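Local atomic coordinates of peroxide stress regulator PerR, FUR family (Streptococcus pyogenes, PDB entry 4LMY), a protein that binds zinc and, as a FUR-family transcription factor, binds DNA and probably regulates genes of the peroxide stress response. Residues L10-N15 against Y92-H97; K32-Y37 against R52-N57; P45-I50 against M61-V66; Q98-V103 against F113-V118. All coordinates share one frame; numbering follows the deposited sequence.

Contact 1. Residues L10-N15 against Y92-H97. With ZN (zinc ion), chain E.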
# COMPACT_ATOMS: atom_id res chain seq x y z
N LEU B 10 10.13 -2.71 -10.04
CA LEU B 10 11.15 -1.74 -9.65
C LEU B 10 10.67 -1.00 -8.40
O LEU B 10 9.54 -0.50 -8.38
CB LEU B 10 11.37 -0.72 -10.77
CG LEU B 10 11.81 -1.20 -12.15
CD1 LEU B 10 11.68 -0.08 -13.17
CD2 LEU B 10 13.23 -1.75 -12.12
N ASP B 11 11.50 -0.92 -7.37
CA ASP B 11 11.13 -0.09 -6.22
C ASP B 11 11.27 1.39 -6.58
O ASP B 11 11.61 1.71 -7.72
CB ASP B 11 11.91 -0.46 -4.95
CG ASP B 11 13.41 -0.28 -5.09
OD1 ASP B 11 14.14 -0.80 -4.22
OD2 ASP B 11 13.88 0.37 -6.06
N ALA B 12 11.00 2.27 -5.63
CA ALA B 12 11.06 3.71 -5.89
C ALA B 12 12.42 4.14 -6.42
O ALA B 12 12.50 4.87 -7.40
CB ALA B 12 10.69 4.50 -4.65
N TYR B 13 13.48 3.67 -5.77
CA TYR B 13 14.85 4.02 -6.14
C TYR B 13 15.20 3.55 -7.55
O TYR B 13 15.63 4.34 -8.39
CB TYR B 13 15.84 3.46 -5.12
CG TYR B 13 17.30 3.66 -5.47
CD1 TYR B 13 18.03 2.65 -6.09
CD2 TYR B 13 17.96 4.85 -5.17
CE1 TYR B 13 19.36 2.82 -6.41
CE2 TYR B 13 19.29 5.02 -5.49
CZ TYR B 13 19.99 4.01 -6.11
OH TYR B 13 21.32 4.18 -6.43
N GLU B 14 15.02 2.25 -7.79
CA GLU B 14 15.33 1.68 -9.10
C GLU B 14 14.45 2.26 -10.20
O GLU B 14 14.86 2.33 -11.36
CB GLU B 14 15.21 0.15 -9.07
CG GLU B 14 16.24 -0.54 -8.17
CD GLU B 14 17.67 -0.33 -8.64
OE1 GLU B 14 17.89 0.02 -9.81
OE2 GLU B 14 18.59 -0.54 -7.82
N ASN B 15 13.24 2.68 -9.84
CA ASN B 15 12.36 3.31 -10.82
C ASN B 15 12.91 4.65 -11.30
O ASN B 15 12.91 4.93 -12.50
CB ASN B 15 10.95 3.50 -10.27
CG ASN B 15 10.05 4.26 -11.23
OD1 ASN B 15 9.78 5.44 -11.05
ND2 ASN B 15 9.61 3.58 -12.28
N TYR B 92 11.03 20.18 -0.05
CA TYR B 92 10.94 19.16 -1.08
C TYR B 92 10.46 17.83 -0.51
O TYR B 92 10.78 17.48 0.63
CB TYR B 92 12.29 18.98 -1.77
CG TYR B 92 12.79 20.25 -2.43
CD1 TYR B 92 12.56 20.48 -3.78
CD2 TYR B 92 13.49 21.21 -1.71
CE1 TYR B 92 13.01 21.63 -4.39
CE2 TYR B 92 13.94 22.37 -2.31
CZ TYR B 92 13.70 22.57 -3.65
OH TYR B 92 14.15 23.72 -4.26
N ASP B 93 9.69 17.10 -1.30
CA ASP B 93 9.16 15.81 -0.87
C ASP B 93 9.19 14.81 -2.01
O ASP B 93 8.70 15.08 -3.10
CB ASP B 93 7.72 15.97 -0.37
CG ASP B 93 7.17 14.68 0.21
OD1 ASP B 93 7.86 14.05 1.04
OD2 ASP B 93 6.04 14.30 -0.16
N PHE B 94 9.76 13.64 -1.75
CA PHE B 94 9.78 12.57 -2.74
C PHE B 94 8.42 11.89 -2.78
O PHE B 94 7.89 11.49 -1.74
CB PHE B 94 10.87 11.55 -2.41
CG PHE B 94 11.10 10.54 -3.50
CD1 PHE B 94 12.06 10.76 -4.48
CD2 PHE B 94 10.35 9.38 -3.56
CE1 PHE B 94 12.26 9.84 -5.49
CE2 PHE B 94 10.55 8.45 -4.56
CZ PHE B 94 11.51 8.68 -5.52
N MET B 95 7.84 11.76 -3.97
CA MET B 95 6.56 11.08 -4.12
C MET B 95 6.55 10.14 -5.33
O MET B 95 5.50 9.64 -5.74
CB MET B 95 5.40 12.08 -4.17
CG MET B 95 5.02 12.63 -5.54
SD MET B 95 6.38 13.40 -6.45
CE MET B 95 5.59 14.89 -7.04
N GLY B 96 7.74 9.88 -5.88
CA GLY B 96 7.89 9.01 -7.03
C GLY B 96 7.27 7.64 -6.87
O GLY B 96 7.25 7.07 -5.78
N HIS B 97 6.78 7.10 -7.97
CA HIS B 97 6.08 5.82 -7.98
C HIS B 97 7.03 4.63 -8.02
O HIS B 97 8.25 4.78 -8.11
CB HIS B 97 5.17 5.75 -9.20
CG HIS B 97 5.92 5.74 -10.49
ND1 HIS B 97 6.35 6.90 -11.11
CD2 HIS B 97 6.33 4.72 -11.28
CE1 HIS B 97 6.98 6.58 -12.23
NE2 HIS B 97 6.99 5.27 -12.35
ZN ZN E . 8.07 4.02 -13.80

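Contact 2. Residues K32-Y37 against R52-N57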
# COMPACT_ATOMS: atom_id res chain seq x y z
N LYS B 32 22.69 9.60 -7.03
CA LYS B 32 22.16 8.43 -6.35
C LYS B 32 21.95 8.70 -4.87
O LYS B 32 20.95 8.27 -4.28
CB LYS B 32 23.08 7.22 -6.54
CG LYS B 32 23.03 6.64 -7.94
CD LYS B 32 23.80 5.34 -8.04
CE LYS B 32 25.24 5.55 -8.49
NZ LYS B 32 26.02 4.29 -8.47
N ALA B 33 22.90 9.41 -4.26
CA ALA B 33 22.82 9.74 -2.85
C ALA B 33 21.63 10.64 -2.53
O ALA B 33 20.95 10.46 -1.53
CB ALA B 33 24.11 10.40 -2.39
N ILE B 34 21.39 11.62 -3.40
CA ILE B 34 20.29 12.56 -3.19
C ILE B 34 18.93 11.89 -3.38
O ILE B 34 17.99 12.14 -2.62
CB ILE B 34 20.45 13.81 -4.09
CG1 ILE B 34 21.68 14.61 -3.63
CG2 ILE B 34 19.21 14.67 -4.04
CD1 ILE B 34 22.04 15.75 -4.55
N ILE B 35 18.83 11.03 -4.39
CA ILE B 35 17.61 10.26 -4.61
C ILE B 35 17.28 9.40 -3.39
O ILE B 35 16.16 9.44 -2.89
CB ILE B 35 17.72 9.36 -5.86
CG1 ILE B 35 17.83 10.21 -7.12
CG2 ILE B 35 16.52 8.42 -5.95
CD1 ILE B 35 18.32 9.46 -8.33
N SER B 36 18.26 8.64 -2.92
CA SER B 36 18.08 7.77 -1.77
C SER B 36 17.72 8.58 -0.53
O SER B 36 16.85 8.19 0.25
CB SER B 36 19.34 6.94 -1.50
OG SER B 36 19.59 6.03 -2.55
N TYR B 37 18.41 9.70 -0.35
CA TYR B 37 18.14 10.60 0.76
C TYR B 37 16.68 11.05 0.76
O TYR B 37 16.01 11.00 1.79
CB TYR B 37 19.06 11.82 0.70
CG TYR B 37 18.80 12.85 1.79
CD1 TYR B 37 17.88 13.87 1.61
CD2 TYR B 37 19.49 12.79 3.00
CE1 TYR B 37 17.64 14.81 2.60
CE2 TYR B 37 19.26 13.73 3.99
CZ TYR B 37 18.34 14.73 3.79
OH TYR B 37 18.10 15.67 4.77
N ARG B 52 23.38 20.09 3.97
CA ARG B 52 24.05 19.90 5.26
C ARG B 52 24.15 18.43 5.67
O ARG B 52 25.16 18.02 6.25
CB ARG B 52 23.36 20.72 6.36
CG ARG B 52 23.67 22.20 6.32
CD ARG B 52 23.09 22.94 7.52
NE ARG B 52 21.66 23.18 7.40
CZ ARG B 52 20.72 22.44 7.98
NH1 ARG B 52 21.06 21.40 8.73
NH2 ARG B 52 19.44 22.74 7.81
N ASP B 53 23.12 17.65 5.37
CA ASP B 53 23.09 16.25 5.77
C ASP B 53 24.02 15.36 4.94
O ASP B 53 24.57 14.39 5.45
CB ASP B 53 21.67 15.69 5.71
CG ASP B 53 20.82 16.16 6.87
OD1 ASP B 53 21.38 16.72 7.84
OD2 ASP B 53 19.58 15.96 6.83
N LEU B 54 24.20 15.70 3.67
CA LEU B 54 25.02 14.89 2.78
C LEU B 54 26.47 15.38 2.71
O LEU B 54 27.35 14.65 2.25
CB LEU B 54 24.41 14.84 1.37
CG LEU B 54 23.12 14.04 1.25
CD1 LEU B 54 22.52 14.20 -0.13
CD2 LEU B 54 23.39 12.57 1.54
N GLN B 55 26.70 16.61 3.16
CA GLN B 55 28.03 17.21 3.19
C GLN B 55 29.17 16.32 3.74
O GLN B 55 30.24 16.26 3.13
CB GLN B 55 28.01 18.57 3.91
CG GLN B 55 29.38 19.12 4.26
CD GLN B 55 30.20 19.47 3.04
OE1 GLN B 55 29.67 19.67 1.95
NE2 GLN B 55 31.52 19.54 3.21
N PRO B 56 28.96 15.65 4.89
CA PRO B 56 30.04 14.79 5.40
C PRO B 56 30.47 13.67 4.45
O PRO B 56 31.67 13.43 4.31
CB PRO B 56 29.42 14.18 6.67
CG PRO B 56 28.43 15.19 7.11
CD PRO B 56 27.84 15.73 5.84
N ASN B 57 29.52 13.00 3.81
CA ASN B 57 29.85 11.94 2.87
C ASN B 57 30.32 12.48 1.52
O ASN B 57 30.99 11.78 0.75
CB ASN B 57 28.66 11.00 2.67
CG ASN B 57 28.61 9.89 3.70
OD1 ASN B 57 29.61 9.60 4.36
ND2 ASN B 57 27.45 9.26 3.84

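Contact 3. Residues P45-I50 against M61-V66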
# COMPACT_ATOMS: atom_id res chain seq x y z
N PRO B 45 12.54 18.24 3.49
CA PRO B 45 13.75 19.03 3.70
C PRO B 45 13.90 20.18 2.71
O PRO B 45 13.45 20.09 1.57
CB PRO B 45 14.87 18.01 3.48
CG PRO B 45 14.28 17.03 2.53
CD PRO B 45 12.83 16.92 2.92
N SER B 46 14.54 21.24 3.16
CA SER B 46 14.93 22.34 2.28
C SER B 46 16.19 21.92 1.53
O SER B 46 16.79 20.89 1.84
CB SER B 46 15.22 23.59 3.10
OG SER B 46 16.33 23.37 3.96
N ALA B 47 16.59 22.73 0.55
CA ALA B 47 17.82 22.47 -0.18
C ALA B 47 19.02 22.52 0.76
O ALA B 47 19.96 21.75 0.62
CB ALA B 47 17.98 23.47 -1.31
N ASP B 48 18.97 23.44 1.72
CA ASP B 48 20.06 23.60 2.68
C ASP B 48 20.19 22.37 3.58
O ASP B 48 21.30 21.93 3.87
CB ASP B 48 19.85 24.84 3.55
CG ASP B 48 21.04 25.13 4.44
OD1 ASP B 48 22.13 25.44 3.91
OD2 ASP B 48 20.90 25.05 5.68
N LYS B 49 19.05 21.83 4.01
CA LYS B 49 19.03 20.65 4.86
C LYS B 49 19.66 19.45 4.16
O LYS B 49 20.50 18.76 4.73
CB LYS B 49 17.60 20.30 5.29
CG LYS B 49 17.50 18.99 6.06
CD LYS B 49 17.16 19.22 7.52
CE LYS B 49 17.24 17.92 8.31
NZ LYS B 49 18.61 17.66 8.83
N ILE B 50 19.25 19.22 2.92
CA ILE B 50 19.83 18.16 2.10
C ILE B 50 21.34 18.36 2.00
O ILE B 50 22.11 17.43 2.23
CB ILE B 50 19.24 18.17 0.67
CG1 ILE B 50 17.72 18.00 0.71
CG2 ILE B 50 19.90 17.09 -0.18
CD1 ILE B 50 17.06 18.21 -0.64
N MET B 61 30.44 18.38 -2.46
CA MET B 61 29.07 18.79 -2.75
C MET B 61 28.86 20.25 -2.35
O MET B 61 29.31 20.68 -1.29
CB MET B 61 28.06 17.90 -2.01
CG MET B 61 26.61 18.33 -2.19
SD MET B 61 25.44 17.37 -1.22
CE MET B 61 25.31 15.88 -2.20
N SER B 62 28.19 21.00 -3.22
CA SER B 62 27.84 22.38 -2.93
C SER B 62 26.32 22.53 -2.95
O SER B 62 25.61 21.61 -3.35
CB SER B 62 28.47 23.32 -3.97
OG SER B 62 27.90 23.11 -5.25
N LEU B 63 25.83 23.69 -2.52
CA LEU B 63 24.40 23.96 -2.57
C LEU B 63 23.92 23.93 -4.03
O LEU B 63 22.82 23.48 -4.33
CB LEU B 63 24.10 25.31 -1.94
CG LEU B 63 22.62 25.69 -1.85
CD1 LEU B 63 21.90 24.68 -0.95
CD2 LEU B 63 22.45 27.11 -1.34
N ALA B 64 24.78 24.41 -4.93
CA ALA B 64 24.47 24.41 -6.35
C ALA B 64 24.23 22.99 -6.86
O ALA B 64 23.35 22.76 -7.68
CB ALA B 64 25.59 25.08 -7.13
N THR B 65 25.02 22.05 -6.35
CA THR B 65 24.88 20.65 -6.72
C THR B 65 23.50 20.13 -6.32
O THR B 65 22.83 19.45 -7.09
CB THR B 65 25.95 19.78 -6.05
OG1 THR B 65 27.25 20.23 -6.46
CG2 THR B 65 25.79 18.32 -6.44
N VAL B 66 23.08 20.47 -5.11
CA VAL B 66 21.77 20.08 -4.61
C VAL B 66 20.64 20.67 -5.46
O VAL B 66 19.71 19.96 -5.85
CB VAL B 66 21.59 20.46 -3.13
CG1 VAL B 66 20.19 20.11 -2.65
CG2 VAL B 66 22.64 19.75 -2.27

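Contact 4. Residues Q98-V103 against F113-V118. With ZN (zinc ion), chain E.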
# COMPACT_ATOMS: atom_id res chain seq x y z
N GLN B 98 6.45 3.43 -7.98
CA GLN B 98 7.21 2.21 -8.17
C GLN B 98 6.39 1.25 -9.02
O GLN B 98 5.25 1.56 -9.39
CB GLN B 98 7.55 1.56 -6.83
CG GLN B 98 6.34 0.99 -6.12
CD GLN B 98 6.70 0.13 -4.93
OE1 GLN B 98 5.86 -0.16 -4.09
NE2 GLN B 98 7.95 -0.31 -4.87
N HIS B 99 6.95 0.09 -9.32
CA HIS B 99 6.23 -0.91 -10.09
C HIS B 99 6.27 -2.26 -9.39
O HIS B 99 7.33 -2.75 -9.04
CB HIS B 99 6.79 -1.00 -11.50
CG HIS B 99 6.73 0.29 -12.25
ND1 HIS B 99 5.72 0.60 -13.14
CD2 HIS B 99 7.54 1.38 -12.21
CE1 HIS B 99 5.92 1.81 -13.62
NE2 HIS B 99 7.01 2.31 -13.07
N VAL B 100 5.08 -2.83 -9.20
CA VAL B 100 4.91 -4.03 -8.39
C VAL B 100 4.36 -5.17 -9.23
O VAL B 100 3.48 -4.97 -10.07
CB VAL B 100 3.93 -3.75 -7.22
CG1 VAL B 100 3.73 -4.99 -6.35
CG2 VAL B 100 4.41 -2.57 -6.39
N ASN B 101 4.88 -6.38 -9.02
CA ASN B 101 4.37 -7.55 -9.73
C ASN B 101 3.09 -8.10 -9.13
O ASN B 101 2.88 -8.05 -7.92
CB ASN B 101 5.42 -8.66 -9.75
CG ASN B 101 6.51 -8.41 -10.76
OD1 ASN B 101 6.32 -7.69 -11.74
ND2 ASN B 101 7.67 -9.01 -10.54
N VAL B 102 2.22 -8.62 -9.99
CA VAL B 102 1.12 -9.45 -9.53
C VAL B 102 1.28 -10.82 -10.18
O VAL B 102 1.41 -10.94 -11.40
CB VAL B 102 -0.27 -8.82 -9.81
CG1 VAL B 102 -0.48 -8.54 -11.29
CG2 VAL B 102 -1.38 -9.71 -9.27
N VAL B 103 1.31 -11.86 -9.35
CA VAL B 103 1.60 -13.21 -9.83
C VAL B 103 0.36 -14.08 -9.76
O VAL B 103 -0.35 -14.08 -8.75
CB VAL B 103 2.72 -13.86 -8.99
CG1 VAL B 103 3.07 -15.23 -9.54
CG2 VAL B 103 3.95 -12.96 -8.94
N PHE B 113 2.13 -3.52 -12.20
CA PHE B 113 1.32 -2.31 -12.16
C PHE B 113 2.07 -1.17 -11.48
O PHE B 113 3.05 -1.39 -10.77
CB PHE B 113 -0.02 -2.58 -11.46
CG PHE B 113 0.10 -2.88 -9.99
CD1 PHE B 113 -0.14 -1.90 -9.04
CD2 PHE B 113 0.46 -4.14 -9.55
CE1 PHE B 113 -0.03 -2.17 -7.69
CE2 PHE B 113 0.57 -4.43 -8.20
CZ PHE B 113 0.33 -3.44 -7.27
N MET B 114 1.60 0.05 -11.71
CA MET B 114 2.23 1.23 -11.14
C MET B 114 1.65 1.54 -9.78
O MET B 114 0.43 1.67 -9.63
CB MET B 114 2.03 2.43 -12.05
CG MET B 114 2.81 3.66 -11.63
SD MET B 114 2.69 4.98 -12.86
CE MET B 114 1.30 5.92 -12.22
N ASP B 115 2.52 1.68 -8.79
CA ASP B 115 2.09 1.94 -7.42
C ASP B 115 2.61 3.26 -6.87
O ASP B 115 3.77 3.61 -7.07
CB ASP B 115 2.54 0.80 -6.51
CG ASP B 115 2.42 1.14 -5.05
OD1 ASP B 115 3.45 1.37 -4.40
OD2 ASP B 115 1.27 1.20 -4.56
N VAL B 116 1.74 3.98 -6.16
CA VAL B 116 2.14 5.18 -5.43
C VAL B 116 1.79 5.04 -3.95
O VAL B 116 1.87 6.01 -3.19
CB VAL B 116 1.46 6.44 -6.00
CG1 VAL B 116 1.83 6.64 -7.46
CG2 VAL B 116 -0.05 6.36 -5.84
N ASP B 117 1.40 3.84 -3.54
CA ASP B 117 0.85 3.63 -2.20
C ASP B 117 1.86 3.14 -1.15
O ASP B 117 1.73 3.47 0.03
CB ASP B 117 -0.36 2.69 -2.25
CG ASP B 117 -1.59 3.36 -2.83
OD1 ASP B 117 -1.86 4.53 -2.48
OD2 ASP B 117 -2.29 2.72 -3.63
N VAL B 118 2.85 2.36 -1.58
CA VAL B 118 3.82 1.80 -0.64
C VAL B 118 4.64 2.88 0.07
O VAL B 118 5.02 2.71 1.23
CB VAL B 118 4.74 0.75 -1.32
CG1 VAL B 118 5.89 0.33 -0.41
CG2 VAL B 118 3.92 -0.47 -1.71
ZN ZN E . 8.07 4.02 -13.80

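Contact 1. Residues L10-N15 against Y92-H97
This contact forms one wall of the six-residue zinc site, where the first turn of helix 12-22 meets the link running on from strand 91-94, probably part of the wing. The nearest CA atoms are those of Ala-12 and His-97, 5.8 Å apart, and Ala-12 CA comes to 3.7 Å from His-97 O. On the metal side, Asn-15 and His-97 cross at about a right angle, with amide and imidazole planes 65° apart. The atom modelled as Asn-15 OD1 sits 3.1 Å from His-97 NE2, above one face of the ring and displaced toward its rim; no hydrogen is available to share, so the pair is held by the metal and not by a hydrogen bond. His-97 NE2 lies 2.2 Å from ZN. CG of His-97 takes the crowded position between backbone N and carbonyl carbon (chi1 65°), which swings the imidazole back to the helix although the CB leaves away from it. His-4, His-6, His-19 and His-99 complete the histidine ligands. On the other side, Ala-12 CB touches Phe-94 CE2 at 4.0 Å, obliquely to that ring, which also rests on Val-16 and Ile-39. Asp-11 is the N-cap: its OD2 accepts a nearly straight bond from Glu-14 N (2.8 Å). Asn-15 CG stands anti to its backbone N (chi1 175°), and this carries the atom modelled as ND2 to 2.2 Å from ZN.

Contact 2. Residues K32-Y37 against R52-N57
Tyr-37 and Asp-53 cross at about a right angle, their ring and carboxylate planes 53° apart, and this tip-to-tip meeting is the polar end of the packing of helix 29-40 on the C-terminal part of helix 47-54, two helices of the winged-helix DNA-binding domain expected in the FUR family. CG of Tyr-37 is anti to the backbone N (chi1 178°), so the ring reaches straight across to the other helix. Its OH donates to Asp-53 OD2 over 2.6 Å, using the anti lone pair of that oxygen, which lies at the ring edge and in its plane. Asp-53 CB lies 3.6 Å from Tyr-37 CE2, well out of the ring plane. Nearer the start of helix 29-40 the contact turns apolar. Leu-54 points its branch end between two residues one turn apart: CD1 packs on Ile-34 CG1 at 3.6 Å, while CD2 reaches Tyr-37 CD2 at 4.2 Å, obliquely to the ring. Both Ile-34 and Leu-54 also touch Met-61, which extends this apolar patch, and Ala-33 CA to Leu-54 CA, 7.9 Å, is the nearest CA pair. Asp-53 OD2 has a second partner, a salt bridge from Lys-49 NZ within its own helix. With a hydroxyl donor and an ammonium group on one oxygen, the carboxylate is probably kept ionised, and the short bond ties down the Tyr-37 hydroxyl, its O-H toward the carboxylate.

Contact 3. Residues P45-I50 against M61-V66
The opening turns of helices 47-54 and 63-75 lie close together, with CA-CA separations of 6.4 Å for Ala-47 and Val-66 and 6.8 Å for Asp-48 and Leu-63. The side-chain pairs across are apolar, two of the methyl groups also resting on Ala-47 O, and no hydrogen bond joins the two segments. Val-66 carries much of the contact: CG1, anti to its backbone N (chi1 177°), rests on Ala-47 O at 3.7 Å and on Ile-50 CG2 at 3.9 Å, the Ile-50 and Val-66 side chains crossing obliquely. Leu-63 bends inward from the side (chi1 -177°, chi2 63°), so that its CD1 lies 3.8 Å from Ala-47 O and 4.1 Å from Ala-47 CB. The small methyl of Ala-47 thus faces both branched side chains. Each helix starts from a serine N-cap; Ser-46 OG accepts from Lys-49 N (3.1 Å). Asp-48 turns away and forms its salt bridge with Arg-52. This pair is consistent with the helix-turn-helix of the FUR-family winged helix, in which helix 63-75 would be the DNA-recognition helix. Around it, Ile-50 also packs on Tyr-37 and Met-38 of helix 29-40 and on Leu-70, while Pro-45 bonds through its backbone to Tyr-92 of strand 91-94.

Contact 4. Residues Q98-V103 against F113-V118
The two rings of this beta hairpin project from opposite faces of the sheet: the imidazole of His-99 shares one with Met-114, while the phenyl of Phe-113 shares the other with Gln-98, Val-100 and Asp-115. The Phe-113 ring has Asn-101 O at its edge, near its plane, and lies beside Val-100, whose CB is 3.6 Å from Phe-113 CE2; its CG occupies the crowded position (chi1 67°), which leans the ring over the neighbouring strand. Around the His-99 ring, Phe-113 O and Met-114 CA approach obliquely, Met-114 SD passes 5.4 Å from its centroid, and His-6 meets it edge-to-face. Strands 98-104 and 110-115 run antiparallel with a strong twist, the N-to-C directions of the short segments 132° apart, well short of exact antiparallel. Gln-98 with Asp-115 and Val-100 with Phe-113 are hydrogen-bonded pairs flanking the non-hydrogen-bonded pair His-99 with Met-114. The four bonds are short, as in Gln-98 N to Asp-115 O, 2.8 Å, and Phe-113 N to Val-100 O, 2.9 Å. Where the strand ends, Asp-115 bridges the turn that leads into helix 118-129: OD1 accepts from Val-118 N (3.0 Å) through its syn lone pair, and OD2 from Asp-117 N (2.8 Å) in an Asx turn, approached from above the carboxylate plane. The hairpin lies where the two subunits of the dimer join, since Met-114 N bonds to Gln-128 OE1 of the second subunit, and Ile-121 of that subunit packs on Asp-115 and Val-118. On the other face, His-99 CG lies beside its backbone N (chi1 -59°), placing NE2 2.1 Å from ZN.

Contacts 2 and 3 lie in the helical DNA-binding part, their centres 9 Å apart and both built on helix 47-54; their segments alternate along the chain. Contact 1 spans this part, its segments coming before and after both, and its centre is about 15 Å from contact 2 and 19 Å from contact 3. Contact 4 follows in sequence, on the opposite side of the chain's centre, 26 Å from contact 2 and 30 Å from contact 3 between centres. Contacts 1 and 4 share the zinc ion, and Leu-10 O probably bonds to His-99 N. The metal thus sits at the junction of the helices and the dimer-forming sheet, consistent with coupling zinc binding to DNA-binding geometry.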